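Local structure of CbsA (Xanthomonas oryzae pv. oryzae, 5XYH) at residues Tyr93-Arg98 and Gly169-Gly174; Asp148-Leu153 and Asn190-Gly195; Pro208-Tyr213 and Asn280-Ala285. The protein probably hydrolyses the 1,4-beta-glucosidic links of cellulose from chain ends to release cellobiose, as a cell-wall-degrading exoglucanase of a rice pathogen. One frame throughout, in Å; residues are numbered along the deposited sequence.

Interaction 1: Tyr93-Arg98 and Gly169-Gly174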
ATOM      1  N   TYR A  93       5.305  -9.623  -2.063  1.00 12.07           N
ATOM      2  CA  TYR A  93       4.314  -9.390  -3.117  1.00 11.67           C
ATOM      3  C   TYR A  93       4.598 -10.293  -4.325  1.00 13.05           C
ATOM      4  O   TYR A  93       4.953  -9.837  -5.409  1.00 12.25           O
ATOM      5  CB  TYR A  93       4.325  -7.910  -3.512  1.00 12.86           C
ATOM      6  CG  TYR A  93       3.248  -7.430  -4.475  1.00 12.74           C
ATOM      7  CD1 TYR A  93       1.907  -7.694  -4.245  1.00 12.53           C
ATOM      8  CD2 TYR A  93       3.586  -6.661  -5.586  1.00 12.34           C
ATOM      9  CE1 TYR A  93       0.916  -7.234  -5.112  1.00 12.64           C
ATOM     10  CE2 TYR A  93       2.615  -6.200  -6.453  1.00 14.33           C
ATOM     11  CZ  TYR A  93       1.275  -6.496  -6.210  1.00 14.57           C
ATOM     12  OH  TYR A  93       0.299  -6.039  -7.074  1.00 15.50           O
ATOM     13  N   ASP A  94       4.415 -11.608  -4.154  1.00 11.52           N
ATOM     14  CA  ASP A  94       4.502 -12.522  -5.293  1.00 12.79           C
ATOM     15  C   ASP A  94       3.500 -13.674  -5.191  1.00 13.23           C
ATOM     16  O   ASP A  94       3.783 -14.785  -5.649  1.00 12.97           O
ATOM     17  CB  ASP A  94       5.923 -13.083  -5.445  1.00 12.86           C
ATOM     18  CG  ASP A  94       6.236 -13.503  -6.884  1.00 14.01           C
ATOM     19  OD1 ASP A  94       5.509 -13.074  -7.811  1.00 13.07           O
ATOM     20  OD2 ASP A  94       7.200 -14.268  -7.081  1.00 13.48           O
ATOM     21  N   MET A  95       2.330 -13.422  -4.615  1.00 12.91           N
ATOM     22  CA  MET A  95       1.299 -14.446  -4.485  1.00 13.42           C
ATOM     23  C   MET A  95       1.048 -15.146  -5.824  1.00 14.20           C
ATOM     24  O   MET A  95       0.975 -14.485  -6.866  1.00 13.94           O
ATOM     25  CB  MET A  95      -0.004 -13.819  -3.984  1.00 13.38           C
ATOM     26  CG  MET A  95      -1.089 -14.839  -3.698  1.00 13.55           C
ATOM     27  SD  MET A  95      -0.738 -15.805  -2.210  1.00 13.85           S
ATOM     28  CE  MET A  95      -1.185 -14.604  -0.954  1.00 14.10           C
ATOM     29  N   PRO A  96       0.906 -16.472  -5.837  1.00 14.48           N
ATOM     30  CA  PRO A  96       0.338 -17.142  -7.015  1.00 14.42           C
ATOM     31  C   PRO A  96      -1.010 -16.532  -7.384  1.00 14.73           C
ATOM     32  O   PRO A  96      -1.823 -16.221  -6.520  1.00 13.74           O
ATOM     33  CB  PRO A  96       0.186 -18.599  -6.558  1.00 14.54           C
ATOM     34  CG  PRO A  96       1.136 -18.753  -5.395  1.00 14.81           C
ATOM     35  CD  PRO A  96       1.172 -17.408  -4.727  1.00 13.69           C
ATOM     36  N   GLY A  97      -1.237 -16.350  -8.683  1.00 15.60           N
ATOM     37  CA  GLY A  97      -2.459 -15.692  -9.126  1.00 15.64           C
ATOM     38  C   GLY A  97      -2.618 -14.280  -8.601  1.00 15.87           C
ATOM     39  O   GLY A  97      -3.741 -13.857  -8.287  1.00 15.31           O
ATOM     40  N   ARG A  98      -1.508 -13.537  -8.508  1.00 15.19           N
ATOM     41  CA  ARG A  98      -1.495 -12.214  -7.887  1.00 15.55           C
ATOM     42  C   ARG A  98      -2.525 -11.295  -8.530  1.00 16.16           C
ATOM     43  O   ARG A  98      -2.798 -11.391  -9.728  1.00 16.11           O
ATOM     44  CB  ARG A  98      -0.097 -11.599  -8.005  1.00 14.98           C
ATOM     45  CG  ARG A  98       0.290 -10.666  -6.854  1.00 14.37           C
ATOM     46  CD  ARG A  98       1.686 -10.099  -7.045  1.00 13.51           C
ATOM     47  NE  ARG A  98       1.750  -9.170  -8.168  1.00 14.00           N
ATOM     48  CZ  ARG A  98       2.877  -8.749  -8.722  1.00 14.26           C
ATOM     49  NH1 ARG A  98       4.039  -9.165  -8.251  1.00 13.54           N
ATOM     50  NH2 ARG A  98       2.843  -7.917  -9.750  1.00 15.30           N
ATOM     51  N   GLY A 169      -7.873 -22.475  -2.093  1.00 17.95           N
ATOM     52  CA  GLY A 169      -7.128 -22.337  -0.855  1.00 17.48           C
ATOM     53  C   GLY A 169      -5.760 -21.710  -1.001  1.00 15.70           C
ATOM     54  O   GLY A 169      -5.073 -21.532   0.009  1.00 15.61           O
ATOM     55  N   ILE A 170      -5.359 -21.313  -2.214  1.00 14.98           N
ATOM     56  CA  ILE A 170      -3.959 -20.973  -2.455  1.00 14.83           C
ATOM     57  C   ILE A 170      -3.590 -19.636  -1.815  1.00 14.66           C
ATOM     58  O   ILE A 170      -2.508 -19.507  -1.232  1.00 13.27           O
ATOM     59  CB  ILE A 170      -3.650 -21.000  -3.962  1.00 15.43           C
ATOM     60  CG1 ILE A 170      -3.756 -22.446  -4.471  1.00 15.61           C
ATOM     61  CG2 ILE A 170      -2.262 -20.452  -4.222  1.00 14.53           C
ATOM     62  CD1 ILE A 170      -3.531 -22.614  -5.991  1.00 16.13           C
ATOM     63  N   TYR A 171      -4.463 -18.619  -1.905  1.00 13.69           N
ATOM     64  CA  TYR A 171      -4.159 -17.357  -1.230  1.00 13.76           C
ATOM     65  C   TYR A 171      -3.913 -17.585   0.256  1.00 14.22           C
ATOM     66  O   TYR A 171      -2.902 -17.133   0.803  1.00 13.50           O
ATOM     67  CB  TYR A 171      -5.288 -16.342  -1.410  1.00 14.77           C
ATOM     68  CG  TYR A 171      -5.189 -15.477  -2.641  1.00 14.50           C
ATOM     69  CD1 TYR A 171      -4.441 -15.873  -3.744  1.00 14.45           C
ATOM     70  CD2 TYR A 171      -5.875 -14.263  -2.709  1.00 15.11           C
ATOM     71  CE1 TYR A 171      -4.374 -15.074  -4.885  1.00 15.54           C
ATOM     72  CE2 TYR A 171      -5.813 -13.459  -3.834  1.00 15.32           C
ATOM     73  CZ  TYR A 171      -5.071 -13.868  -4.920  1.00 15.47           C
ATOM     74  OH  TYR A 171      -5.017 -13.065  -6.029  1.00 15.79           O
ATOM     75  N   GLU A 172      -4.821 -18.312   0.917  1.00 14.57           N
ATOM     76  CA  GLU A 172      -4.685 -18.557   2.349  1.00 15.19           C
ATOM     77  C   GLU A 172      -3.450 -19.395   2.648  1.00 14.89           C
ATOM     78  O   GLU A 172      -2.778 -19.173   3.663  1.00 14.24           O
ATOM     79  CB  GLU A 172      -5.949 -19.232   2.888  1.00 16.32           C
ATOM     80  CG  GLU A 172      -7.166 -18.328   2.810  1.00 17.23           C
ATOM     81  CD  GLU A 172      -8.478 -19.065   2.996  1.00 20.54           C
ATOM     82  OE1 GLU A 172      -8.935 -19.172   4.153  1.00 21.62           O
ATOM     83  OE2 GLU A 172      -9.061 -19.520   1.973  1.00 22.77           O
ATOM     84  N   ALA A 173      -3.130 -20.354   1.768  1.00 14.24           N
ATOM     85  CA  ALA A 173      -1.939 -21.174   1.977  1.00 14.70           C
ATOM     86  C   ALA A 173      -0.675 -20.345   1.825  1.00 13.91           C
ATOM     87  O   ALA A 173       0.270 -20.507   2.602  1.00 13.45           O
ATOM     88  CB  ALA A 173      -1.921 -22.358   1.011  1.00 14.93           C
ATOM     89  N   GLY A 174      -0.648 -19.451   0.833  1.00 12.90           N
ATOM     90  CA  GLY A 174       0.508 -18.581   0.657  1.00 14.12           C
ATOM     91  C   GLY A 174       0.740 -17.638   1.827  1.00 13.38           C
ATOM     92  O   GLY A 174       1.876 -17.443   2.264  1.00 12.21           O
TER

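Interaction 2: Asp148-Leu153 and Asn190-Gly195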
ATOM      1  N   ASP A 148      -3.178  -6.494  -1.952  1.00 12.38           N
ATOM      2  CA  ASP A 148      -4.134  -6.818  -3.002  1.00 14.01           C
ATOM      3  C   ASP A 148      -4.424  -8.315  -3.065  1.00 13.82           C
ATOM      4  O   ASP A 148      -4.623  -8.879  -4.140  1.00 14.49           O
ATOM      5  CB  ASP A 148      -3.641  -6.302  -4.355  1.00 14.48           C
ATOM      6  CG  ASP A 148      -4.750  -6.203  -5.371  1.00 17.01           C
ATOM      7  OD1 ASP A 148      -5.930  -6.021  -4.974  1.00 18.16           O
ATOM      8  OD2 ASP A 148      -4.433  -6.321  -6.571  1.00 18.03           O
ATOM      9  N   SER A 149      -4.420  -9.000  -1.921  1.00 13.80           N
ATOM     10  CA  SER A 149      -4.662 -10.434  -1.934  1.00 13.85           C
ATOM     11  C   SER A 149      -5.965 -10.713  -1.212  1.00 14.72           C
ATOM     12  O   SER A 149      -7.037 -10.713  -1.854  1.00 14.65           O
ATOM     13  CB  SER A 149      -3.476 -11.195  -1.323  1.00 13.52           C
ATOM     14  OG  SER A 149      -3.294 -10.866   0.039  1.00 12.58           O
ATOM     15  N   LEU A 150      -5.941 -10.944   0.103  1.00 13.84           N
ATOM     16  CA  LEU A 150      -7.100 -11.433   0.842  1.00 14.53           C
ATOM     17  C   LEU A 150      -8.379 -10.615   0.664  1.00 14.47           C
ATOM     18  O   LEU A 150      -9.447 -11.237   0.513  1.00 16.08           O
ATOM     19  CB  LEU A 150      -6.745 -11.528   2.334  1.00 13.96           C
ATOM     20  CG  LEU A 150      -5.708 -12.588   2.700  1.00 14.87           C
ATOM     21  CD1 LEU A 150      -5.578 -12.733   4.217  1.00 14.65           C
ATOM     22  CD2 LEU A 150      -6.086 -13.916   2.077  1.00 15.85           C
ATOM     23  N   PRO A 151      -8.369  -9.272   0.690  1.00 14.52           N
ATOM     24  CA  PRO A 151      -9.641  -8.535   0.561  1.00 15.75           C
ATOM     25  C   PRO A 151     -10.462  -8.923  -0.664  1.00 17.41           C
ATOM     26  O   PRO A 151     -11.700  -8.894  -0.603  1.00 17.93           O
ATOM     27  CB  PRO A 151      -9.190  -7.070   0.481  1.00 15.07           C
ATOM     28  CG  PRO A 151      -7.871  -7.046   1.165  1.00 15.05           C
ATOM     29  CD  PRO A 151      -7.229  -8.342   0.815  1.00 13.84           C
ATOM     30  N   ASN A 152      -9.812  -9.317  -1.763  1.00 17.01           N
ATOM     31  CA  ASN A 152     -10.563  -9.708  -2.952  1.00 17.64           C
ATOM     32  C   ASN A 152     -11.402 -10.948  -2.710  1.00 18.14           C
ATOM     33  O   ASN A 152     -12.434 -11.134  -3.369  1.00 19.22           O
ATOM     34  CB  ASN A 152      -9.621  -9.943  -4.126  1.00 17.22           C
ATOM     35  CG  ASN A 152      -8.845  -8.711  -4.497  1.00 18.92           C
ATOM     36  OD1 ASN A 152      -9.431  -7.693  -4.882  1.00 19.62           O
ATOM     37  ND2 ASN A 152      -7.510  -8.788  -4.392  1.00 18.12           N
ATOM     38  N   LEU A 153     -10.983 -11.813  -1.783  1.00 16.84           N
ATOM     39  CA  LEU A 153     -11.791 -12.989  -1.481  1.00 18.89           C
ATOM     40  C   LEU A 153     -13.121 -12.619  -0.835  1.00 18.32           C
ATOM     41  O   LEU A 153     -14.070 -13.410  -0.892  1.00 20.47           O
ATOM     42  CB  LEU A 153     -11.029 -13.952  -0.572  1.00 15.83           C
ATOM     43  CG  LEU A 153      -9.623 -14.371  -0.994  1.00 17.14           C
ATOM     44  CD1 LEU A 153      -9.156 -15.475  -0.086  1.00 17.30           C
ATOM     45  CD2 LEU A 153      -9.617 -14.837  -2.449  1.00 17.86           C
ATOM     46  N   ASN A 190       5.630  -8.315  10.908  1.00 12.08           N
ATOM     47  CA  ASN A 190       4.725  -8.591   9.795  1.00 12.90           C
ATOM     48  C   ASN A 190       3.429  -7.821   9.972  1.00 12.74           C
ATOM     49  O   ASN A 190       2.732  -8.004  10.974  1.00 12.32           O
ATOM     50  CB  ASN A 190       4.416 -10.082   9.681  1.00 12.55           C
ATOM     51  CG  ASN A 190       5.640 -10.906   9.376  1.00 14.27           C
ATOM     52  OD1 ASN A 190       6.455 -10.548   8.521  1.00 13.61           O
ATOM     53  ND2 ASN A 190       5.785 -12.029  10.083  1.00 14.53           N
ATOM     54  N   TYR A 191       3.081  -7.009   8.972  1.00 11.80           N
ATOM     55  CA  TYR A 191       1.817  -6.280   8.949  1.00 11.53           C
ATOM     56  C   TYR A 191       0.975  -6.748   7.766  1.00 11.43           C
ATOM     57  O   TYR A 191       1.398  -6.640   6.610  1.00 11.35           O
ATOM     58  CB  TYR A 191       2.063  -4.774   8.891  1.00 11.79           C
ATOM     59  CG  TYR A 191       2.622  -4.226  10.198  1.00 12.21           C
ATOM     60  CD1 TYR A 191       3.985  -4.307  10.475  1.00 12.53           C
ATOM     61  CD2 TYR A 191       1.784  -3.643  11.153  1.00 12.10           C
ATOM     62  CE1 TYR A 191       4.496  -3.821  11.657  1.00 12.50           C
ATOM     63  CE2 TYR A 191       2.294  -3.143  12.341  1.00 12.33           C
ATOM     64  CZ  TYR A 191       3.653  -3.235  12.582  1.00 13.03           C
ATOM     65  OH  TYR A 191       4.186  -2.737  13.751  1.00 14.06           O
ATOM     66  N   MET A 192      -0.217  -7.262   8.068  1.00 11.02           N
ATOM     67  CA  MET A 192      -1.133  -7.785   7.066  1.00 11.63           C
ATOM     68  C   MET A 192      -1.775  -6.641   6.275  1.00 11.55           C
ATOM     69  O   MET A 192      -2.415  -5.759   6.859  1.00 10.30           O
ATOM     70  CB  MET A 192      -2.219  -8.614   7.755  1.00 11.42           C
ATOM     71  CG  MET A 192      -1.734  -9.869   8.443  1.00 12.80           C
ATOM     72  SD  MET A 192      -1.098 -11.059   7.274  1.00 20.04           S
ATOM     73  CE  MET A 192      -2.567 -11.416   6.320  1.00 15.17           C
ATOM     74  N   ASP A 193      -1.635  -6.663   4.950  1.00 11.25           N
ATOM     75  CA  ASP A 193      -2.333  -5.698   4.115  1.00 10.89           C
ATOM     76  C   ASP A 193      -3.831  -5.946   4.193  1.00 11.44           C
ATOM     77  O   ASP A 193      -4.282  -7.089   4.085  1.00 11.76           O
ATOM     78  CB  ASP A 193      -1.881  -5.796   2.662  1.00 11.77           C
ATOM     79  CG  ASP A 193      -2.559  -4.753   1.780  1.00 12.60           C
ATOM     80  OD1 ASP A 193      -2.020  -3.628   1.691  1.00 12.06           O
ATOM     81  OD2 ASP A 193      -3.641  -5.047   1.214  1.00 13.21           O
ATOM     82  N   ILE A 194      -4.611  -4.885   4.359  1.00 11.37           N
ATOM     83  CA  ILE A 194      -6.055  -5.087   4.458  1.00 11.72           C
ATOM     84  C   ILE A 194      -6.796  -3.994   3.685  1.00 12.00           C
ATOM     85  O   ILE A 194      -7.793  -3.431   4.155  1.00 12.21           O
ATOM     86  CB  ILE A 194      -6.481  -5.208   5.945  1.00 11.84           C
ATOM     87  CG1 ILE A 194      -7.905  -5.769   6.098  1.00 11.73           C
ATOM     88  CG2 ILE A 194      -6.276  -3.903   6.733  1.00 11.62           C
ATOM     89  CD1 ILE A 194      -8.176  -6.271   7.505  1.00 11.50           C
ATOM     90  N   GLY A 195      -6.312  -3.703   2.469  1.00 11.95           N
ATOM     91  CA  GLY A 195      -7.030  -2.837   1.551  1.00 14.17           C
ATOM     92  C   GLY A 195      -7.129  -1.401   2.046  1.00 13.29           C
ATOM     93  O   GLY A 195      -6.302  -0.929   2.830  1.00 12.05           O
TER
HETATM   94  O   HOH W   1      -4.235  -3.907  -0.913  1.00 16.82           O
HETATM   95  O   HOH W   2      -4.258  -7.884   0.841  1.00 13.41           O

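Interaction 3: Pro208-Tyr213 and Asn280-Ala285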
ATOM      1  N   PRO A 208     -17.131 -11.967   7.350  1.00 18.34           N
ATOM      2  CA  PRO A 208     -16.171 -12.810   6.614  1.00 19.34           C
ATOM      3  C   PRO A 208     -14.787 -12.188   6.521  1.00 18.71           C
ATOM      4  O   PRO A 208     -13.798 -12.929   6.527  1.00 18.96           O
ATOM      5  CB  PRO A 208     -16.825 -12.987   5.232  1.00 19.09           C
ATOM      6  CG  PRO A 208     -17.794 -11.850   5.104  1.00 19.19           C
ATOM      7  CD  PRO A 208     -18.268 -11.559   6.505  1.00 19.32           C
ATOM      8  N   ALA A 209     -14.677 -10.859   6.459  1.00 18.28           N
ATOM      9  CA  ALA A 209     -13.359 -10.233   6.396  1.00 17.77           C
ATOM     10  C   ALA A 209     -12.581 -10.490   7.676  1.00 17.41           C
ATOM     11  O   ALA A 209     -11.475 -11.040   7.655  1.00 17.01           O
ATOM     12  CB  ALA A 209     -13.493  -8.731   6.151  1.00 18.32           C
ATOM     13  N   ILE A 210     -13.160 -10.099   8.811  1.00 18.10           N
ATOM     14  CA  ILE A 210     -12.517 -10.341  10.098  1.00 17.39           C
ATOM     15  C   ILE A 210     -12.257 -11.829  10.293  1.00 16.60           C
ATOM     16  O   ILE A 210     -11.150 -12.231  10.653  1.00 16.22           O
ATOM     17  CB  ILE A 210     -13.365  -9.756  11.238  1.00 17.52           C
ATOM     18  CG1 ILE A 210     -13.535  -8.240  11.074  1.00 17.50           C
ATOM     19  CG2 ILE A 210     -12.775 -10.125  12.585  1.00 16.65           C
ATOM     20  CD1 ILE A 210     -12.244  -7.463  10.913  1.00 16.08           C
ATOM     21  N   SER A 211     -13.260 -12.677  10.039  1.00 16.81           N
ATOM     22  CA  SER A 211     -13.050 -14.104  10.266  1.00 17.62           C
ATOM     23  C   SER A 211     -12.015 -14.690   9.309  1.00 18.10           C
ATOM     24  O   SER A 211     -11.291 -15.623   9.682  1.00 17.89           O
ATOM     25  CB  SER A 211     -14.366 -14.871  10.156  1.00 19.02           C
ATOM     26  OG  SER A 211     -14.598 -15.292   8.826  1.00 20.77           O
ATOM     27  N   LEU A 212     -11.911 -14.148   8.090  1.00 17.22           N
ATOM     28  CA  LEU A 212     -10.877 -14.594   7.160  1.00 17.07           C
ATOM     29  C   LEU A 212      -9.487 -14.299   7.700  1.00 16.16           C
ATOM     30  O   LEU A 212      -8.648 -15.196   7.799  1.00 16.72           O
ATOM     31  CB  LEU A 212     -11.057 -13.932   5.792  1.00 16.38           C
ATOM     32  CG  LEU A 212      -9.933 -14.153   4.776  1.00 17.13           C
ATOM     33  CD1 LEU A 212      -9.775 -15.620   4.458  1.00 17.84           C
ATOM     34  CD2 LEU A 212     -10.209 -13.342   3.504  1.00 15.24           C
ATOM     35  N   TYR A 213      -9.213 -13.039   8.036  1.00 15.74           N
ATOM     36  CA  TYR A 213      -7.900 -12.711   8.578  1.00 14.80           C
ATOM     37  C   TYR A 213      -7.640 -13.477   9.867  1.00 15.58           C
ATOM     38  O   TYR A 213      -6.529 -13.961  10.098  1.00 15.27           O
ATOM     39  CB  TYR A 213      -7.778 -11.201   8.807  1.00 14.30           C
ATOM     40  CG  TYR A 213      -7.481 -10.447   7.522  1.00 13.53           C
ATOM     41  CD1 TYR A 213      -8.495 -10.143   6.618  1.00 13.05           C
ATOM     42  CD2 TYR A 213      -6.193 -10.069   7.210  1.00 12.56           C
ATOM     43  CE1 TYR A 213      -8.217  -9.459   5.431  1.00 12.81           C
ATOM     44  CE2 TYR A 213      -5.905  -9.389   6.036  1.00 13.04           C
ATOM     45  CZ  TYR A 213      -6.901  -9.090   5.151  1.00 12.63           C
ATOM     46  OH  TYR A 213      -6.571  -8.414   3.991  1.00 12.61           O
ATOM     47  N   ASN A 280     -11.263  -2.075  16.170  1.00 16.06           N
ATOM     48  CA  ASN A 280     -12.315  -2.471  17.101  1.00 17.18           C
ATOM     49  C   ASN A 280     -12.908  -3.819  16.732  1.00 16.44           C
ATOM     50  O   ASN A 280     -13.209  -4.638  17.608  1.00 16.77           O
ATOM     51  CB  ASN A 280     -13.404  -1.399  17.145  1.00 18.29           C
ATOM     52  CG  ASN A 280     -12.933  -0.150  17.827  1.00 18.77           C
ATOM     53  OD1 ASN A 280     -12.135  -0.214  18.757  1.00 20.27           O
ATOM     54  ND2 ASN A 280     -13.397   0.995  17.361  1.00 20.35           N
ATOM     55  N   ALA A 281     -13.071  -4.075  15.442  1.00 15.66           N
ATOM     56  CA  ALA A 281     -13.608  -5.359  15.019  1.00 16.29           C
ATOM     57  C   ALA A 281     -12.643  -6.498  15.337  1.00 15.73           C
ATOM     58  O   ALA A 281     -13.075  -7.596  15.718  1.00 15.27           O
ATOM     59  CB  ALA A 281     -13.927  -5.323  13.528  1.00 15.64           C
ATOM     60  N   PHE A 282     -11.333  -6.271  15.170  1.00 15.15           N
ATOM     61  CA  PHE A 282     -10.380  -7.348  15.446  1.00 14.21           C
ATOM     62  C   PHE A 282     -10.289  -7.619  16.941  1.00 14.60           C
ATOM     63  O   PHE A 282     -10.286  -8.778  17.372  1.00 13.96           O
ATOM     64  CB  PHE A 282      -9.003  -7.021  14.862  1.00 13.64           C
ATOM     65  CG  PHE A 282      -8.870  -7.369  13.411  1.00 13.73           C
ATOM     66  CD1 PHE A 282      -8.996  -8.687  12.987  1.00 14.48           C
ATOM     67  CD2 PHE A 282      -8.638  -6.392  12.467  1.00 13.47           C
ATOM     68  CE1 PHE A 282      -8.888  -9.016  11.647  1.00 13.82           C
ATOM     69  CE2 PHE A 282      -8.519  -6.710  11.137  1.00 13.43           C
ATOM     70  CZ  PHE A 282      -8.650  -8.018  10.720  1.00 13.71           C
ATOM     71  N   VAL A 283     -10.242  -6.567  17.748  1.00 14.53           N
ATOM     72  CA  VAL A 283     -10.296  -6.769  19.188  1.00 15.76           C
ATOM     73  C   VAL A 283     -11.582  -7.500  19.565  1.00 16.15           C
ATOM     74  O   VAL A 283     -11.582  -8.386  20.432  1.00 15.88           O
ATOM     75  CB  VAL A 283     -10.138  -5.417  19.904  1.00 16.46           C
ATOM     76  CG1 VAL A 283     -10.422  -5.558  21.388  1.00 16.53           C
ATOM     77  CG2 VAL A 283      -8.715  -4.885  19.684  1.00 15.23           C
ATOM     78  N   GLY A 284     -12.685  -7.184  18.882  1.00 16.03           N
ATOM     79  CA  GLY A 284     -13.924  -7.908  19.111  1.00 15.38           C
ATOM     80  C   GLY A 284     -13.829  -9.373  18.751  1.00 16.83           C
ATOM     81  O   GLY A 284     -14.495 -10.215  19.364  1.00 16.02           O
ATOM     82  N   ALA A 285     -13.011  -9.704  17.753  1.00 15.42           N
ATOM     83  CA  ALA A 285     -12.792 -11.090  17.376  1.00 15.98           C
ATOM     84  C   ALA A 285     -11.756 -11.786  18.253  1.00 16.24           C
ATOM     85  O   ALA A 285     -11.443 -12.952  17.993  1.00 17.60           O
ATOM     86  CB  ALA A 285     -12.360 -11.176  15.908  1.00 14.66           C
TER

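Interaction 1: Tyr93-Arg98 and Gly169-Gly174
Tyr171 meets Pro96 and Gly97 through the edge of its ring and its hydroxyl, while Met95 comes to the ring obliquely. Tyr171 and Met95 have the most surface buried by the contact, in nearly equal amounts. Tyr171 OH donates a hydrogen bond of 2.7 Å to Gly97 O. The hydroxyl lies above the carbonyl plane of Gly97, 38° out of it, while Gly97 O itself lies in the plane of the Tyr171 ring. Pro96 O comes up at the same ring, 3.2 Å from Tyr171 CE1 and near the ring plane. Both carbonyls belong to a type II beta turn from Met95 to Arg98. Gly97 has the positive phi that suits its third position.

Met95 CG is anti to the backbone N (chi1 -175°) and lies 3.5 Å from Tyr171 CE1. Met95 SD is 4.8 Å from the centre of the ring, a Met-aromatic contact that is neither clearly over the face nor at the edge. The bent chain then carries Met95 CE to 3.5 Å from Tyr171 O. Gly174 has no side chain, and its CA lies 4.2 Å from Met95 SD.

Pro96 packs on the start of the helix. Its CB touches Ile170 CG2 at 3.9 Å, and Tyr119 of helix 113-131 also packs on this proline.

The contact joins the loop that follows strand 86-92 to the first turn of helix 170-183. Such loops, at the C-terminal ends of the barrel strands, build the active-site side in this family. The buried Tyr171 hydroxyl gives its proton to Gly97 O and accepts a weak hydrogen bond from Cys100 N. Its polar end is thus satisfied, while Met95 packs on the ring and Pro96 on Ile170.

Interaction 2: Asp148-Leu153 and Asn190-Gly195
Asp193 and the backbone of Asp148 and Ser149 are linked through water, with no direct hydrogen bond across the contact. Water 1 accepts from Asp148 N at 3.0 Å and donates to Asp193 OD2. Water 2 accepts from Ser149 N and lies 2.9 Å from the same Asp193 OD2, a bond it probably donates, though other acceptors compete for its protons. Asp193 OD2 also accepts from Gly195 N at 3.2 Å, which makes an Asx turn. Gly195 N approaches from above the carboxylate plane, 59° out of it. Asp193 OD1 is held by Thr234.

Strands 140-145 and 188-193 lie side by side and parallel in the barrel sheet of this family 6 glycosyl hydrolase. Segment 148-153 follows the end of strand 140-145 and enters helix 150-155. Segment 190-195 is the last part of strand 188-193 and the turn after it.

Away from the waters the side chains meet by packing. Met192 is bent at chi2 and chi3, and its CE meets Leu150 CD1 at 3.9 Å. Pro151 CG sits 3.9 Å from Gly195 N, where the chain turns after the strand. Within 148-153, Asn152 ND2 donates a nearly straight bond (170°) to Asp148 OD1, which it meets from above the carboxylate plane.

Interaction 3: Pro208-Tyr213 and Asn280-Ala285
Ile210 points its CD1 at the middle of one face of the Phe282 ring. This is a CH-pi contact between two outer helices of the barrel. Helix 206-218 links strands 188-193 and 229-232, and helix 271-284 lies between strands 229-232 and 292-296. They are helices of successive beta-alpha-beta crossovers. The segments cross at -60°, and their axes come within 10.1 Å.

The methyl and the ring are closely aligned. Ile210 CD1 is 3.7 Å from the centre of the Phe282 ring and only 12° off the ring normal. A chi2 of -53° places this CD1 over the ring. On another side, the same Ile210 CD1 touches Ala281 CB, at 3.8 Å. No other residue here has more surface covered than Ile210.

Tyr213 approaches Phe282 differently. Its CB lies at the edge of the phenylalanine ring, near the ring plane and 3.8 Å from Phe282 CE1. The two aromatic side chains cross obliquely and do not stack. The tyrosine ring leads away from the helix 271-284 side, and its OH is hydrogen-bonded to Asp193 O at the end of strand 188-193.

Phe282 has further aromatic neighbours. Its ring stacks with that of Phe230 and meets Trp287 edge-to-face. The contact itself has no hydrogen bond and rests on apolar packing alone. At its more exposed end, where helix 271-284 finishes, Ile210 CG2 lies 3.5 Å from Ala285 CB and 4.0 Å from Ala281 O.

In the fold
All three contacts lie in the family 6 barrel, but at different depths. Interaction 2 is nearest the middle, the centre of the contact about 10 Å from the centre of the chain, yet it is only partly buried. It alone is bridged by water. Interaction 1 lies farther out but is mostly buried, and mixes packing with a direct hydrogen bond. Interaction 3 is purely apolar and reaches the surface at one end. Interaction 2 touches both others: Tyr171 packs on Ser149 and Leu153, and Tyr213 packs on Leu150 and Pro151. Helix 170-183, strand 188-193 and helix 206-218 follow one another in the chain and serve interactions 1, 2 and 3 in turn.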